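Long-range contact in VP5 (Halorubrum pleomorphic virus 6, PDB 6QGL), which probably mediates fusion of the viral envelope with the membrane of its haloarchaeal host: residues A[300-304]-A[494-498]. Residue numbers count along the deposited sequence, not the author numbering.
Sequences PVDAE and IEKYE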
loop_
_atom_site.group_PDB
_atom_site.type_symbol
_atom_site.label_atom_id
_atom_site.label_comp_id
_atom_site.label_asym_id
_atom_site.label_seq_id
_atom_site.Cartn_x
_atom_site.Cartn_y
_atom_site.Cartn_z
ATOM N N PRO A 300 7.029 -14.657 4.951
ATOM C CA PRO A 300 6.455 -15.671 5.861
ATOM C C PRO A 300 4.970 -15.426 6.145
ATOM O O PRO A 300 4.594 -14.326 6.554
ATOM C CB PRO A 300 7.296 -15.528 7.134
ATOM C CG PRO A 300 8.568 -14.923 6.691
ATOM C CD PRO A 300 8.243 -14.041 5.528
ATOM N N VAL A 301 4.124 -16.432 5.849
ATOM C CA VAL A 301 2.662 -16.387 6.030
ATOM C C VAL A 301 2.174 -17.558 6.898
ATOM O O VAL A 301 2.845 -18.592 6.965
ATOM C CB VAL A 301 1.865 -16.313 4.684
ATOM C CG1 VAL A 301 2.199 -15.057 3.886
ATOM C CG2 VAL A 301 2.051 -17.568 3.832
ATOM N N ASP A 302 1.001 -17.397 7.542
ATOM C CA ASP A 302 0.367 -18.449 8.337
ATOM C C ASP A 302 -0.934 -18.854 7.635
ATOM O O ASP A 302 -1.963 -18.192 7.794
ATOM C CB ASP A 302 0.123 -18.008 9.795
ATOM C CG ASP A 302 -0.151 -19.158 10.753
ATOM O OD1 ASP A 302 -1.028 -19.997 10.446
ATOM O OD2 ASP A 302 0.500 -19.214 11.810
ATOM N N ALA A 303 -0.868 -19.927 6.834
ATOM C CA ALA A 303 -1.987 -20.447 6.048
ATOM C C ALA A 303 -2.895 -21.401 6.829
ATOM O O ALA A 303 -4.101 -21.445 6.571
ATOM C CB ALA A 303 -1.460 -21.139 4.804
ATOM N N GLU A 304 -2.309 -22.170 7.763
ATOM C CA GLU A 304 -2.990 -23.174 8.582
ATOM C C GLU A 304 -3.975 -22.609 9.612
ATOM O O GLU A 304 -4.953 -23.274 9.908
ATOM C CB GLU A 304 -1.966 -24.090 9.274
ATOM C CG GLU A 304 -1.289 -25.075 8.334
ATOM C CD GLU A 304 -0.121 -25.832 8.933
ATOM O OE1 GLU A 304 0.984 -25.250 9.020
ATOM O OE2 GLU A 304 -0.305 -27.015 9.303
ATOM N N ILE A 494 -0.632 -21.800 -2.097
ATOM C CA ILE A 494 -1.707 -21.242 -2.928
ATOM C C ILE A 494 -2.992 -22.075 -2.730
ATOM O O ILE A 494 -4.076 -21.503 -2.591
ATOM C CB ILE A 494 -1.250 -21.144 -4.427
ATOM C CG1 ILE A 494 -0.047 -20.162 -4.625
ATOM C CG2 ILE A 494 -2.403 -20.827 -5.394
ATOM C CD1 ILE A 494 -0.246 -18.616 -4.271
ATOM N N GLU A 495 -2.847 -23.420 -2.673
ATOM C CA GLU A 495 -3.934 -24.382 -2.452
ATOM C C GLU A 495 -4.617 -24.170 -1.095
ATOM O O GLU A 495 -5.837 -24.318 -0.998
ATOM C CB GLU A 495 -3.405 -25.823 -2.550
ATOM C CG GLU A 495 -3.304 -26.356 -3.971
ATOM C CD GLU A 495 -2.571 -27.676 -4.123
ATOM O OE1 GLU A 495 -2.894 -28.636 -3.384
ATOM O OE2 GLU A 495 -1.681 -27.758 -4.999
ATOM N N LYS A 496 -3.827 -23.810 -0.057
ATOM C CA LYS A 496 -4.287 -23.559 1.315
ATOM C C LYS A 496 -5.205 -22.338 1.429
ATOM O O LYS A 496 -6.022 -22.277 2.349
ATOM C CB LYS A 496 -3.099 -23.437 2.280
ATOM C CG LYS A 496 -2.400 -24.761 2.558
ATOM C CD LYS A 496 -1.153 -24.564 3.404
ATOM C CE LYS A 496 -0.389 -25.842 3.623
ATOM N NZ LYS A 496 0.786 -25.630 4.508
ATOM N N TYR A 497 -5.070 -21.372 0.504
ATOM C CA TYR A 497 -5.908 -20.174 0.471
ATOM C C TYR A 497 -7.074 -20.333 -0.512
ATOM O O TYR A 497 -7.842 -19.388 -0.725
ATOM C CB TYR A 497 -5.070 -18.938 0.134
ATOM C CG TYR A 497 -4.220 -18.440 1.279
ATOM C CD1 TYR A 497 -4.728 -17.536 2.207
ATOM C CD2 TYR A 497 -2.902 -18.858 1.429
ATOM C CE1 TYR A 497 -3.957 -17.090 3.277
ATOM C CE2 TYR A 497 -2.114 -18.404 2.484
ATOM C CZ TYR A 497 -2.644 -17.517 3.405
ATOM O OH TYR A 497 -1.862 -17.058 4.439
ATOM N N GLU A 498 -7.214 -21.542 -1.090
ATOM C CA GLU A 498 -8.271 -21.885 -2.041
ATOM C C GLU A 498 -9.047 -23.106 -1.554
ATOM O O GLU A 498 -9.587 -23.092 -0.450
ATOM C CB GLU A 498 -7.689 -22.133 -3.444
ATOM C CG GLU A 498 -7.124 -20.885 -4.102
ATOM C CD GLU A 498 -6.951 -20.988 -5.604
ATOM O OE1 GLU A 498 -5.964 -21.616 -6.050
ATOM O OE2 GLU A 498 -7.802 -20.437 -6.337
HETATM O O HOH W 1 -5.776 -19.949 4.473
#
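The C-terminal part of a helix can pack on a loop through a tyrosine ring, the aliphatic part of a lysine and a bridging water, and residues 300-304 meeting 494-498 illustrate the principle. Pro300 lies beyond reach of the second segment, so the contact begins at Val301, whose CA-to-CB bond points toward that segment. Its CB sits 3.8 Å from Tyr497 OH, and its CG2 meets the ring edge near the ring plane, 4.5 Å from Tyr497 CE2. The same side chain also touches Ile291 and Ile295 of helix 289-296, so the ring lies between the loop and that helix. The CA-to-CB bond of Asp302 points away from 494-498, and its carboxylate forms a salt bridge with Arg305 and a hydrogen bond to Ser465 N; what it offers Tyr497 is its carbonyl, with Asp302 O 3.5 Å from Tyr497 OH, near but not hydrogen-bonded. In the fold, this loop links helix 289-296 to strand 305-311, a central strand of a six-stranded antiparallel sheet, and helix 480-496, the last of the modelled chain, ends against that link. Ala303 makes the closest contact between side chains: its CB lies 3.6 Å from Tyr497 CE2 and 3.7 Å from Lys496 CD, so its methyl group touches both. A water then joins the two backbones, its oxygen 3.1 Å from Ala303 O and 3.2 Å from Lys496 O, donating to both. Glu304, exposed to solvent, has its OE1 4.5 Å from Lys496 NZ, a charge attraction too long for a salt bridge.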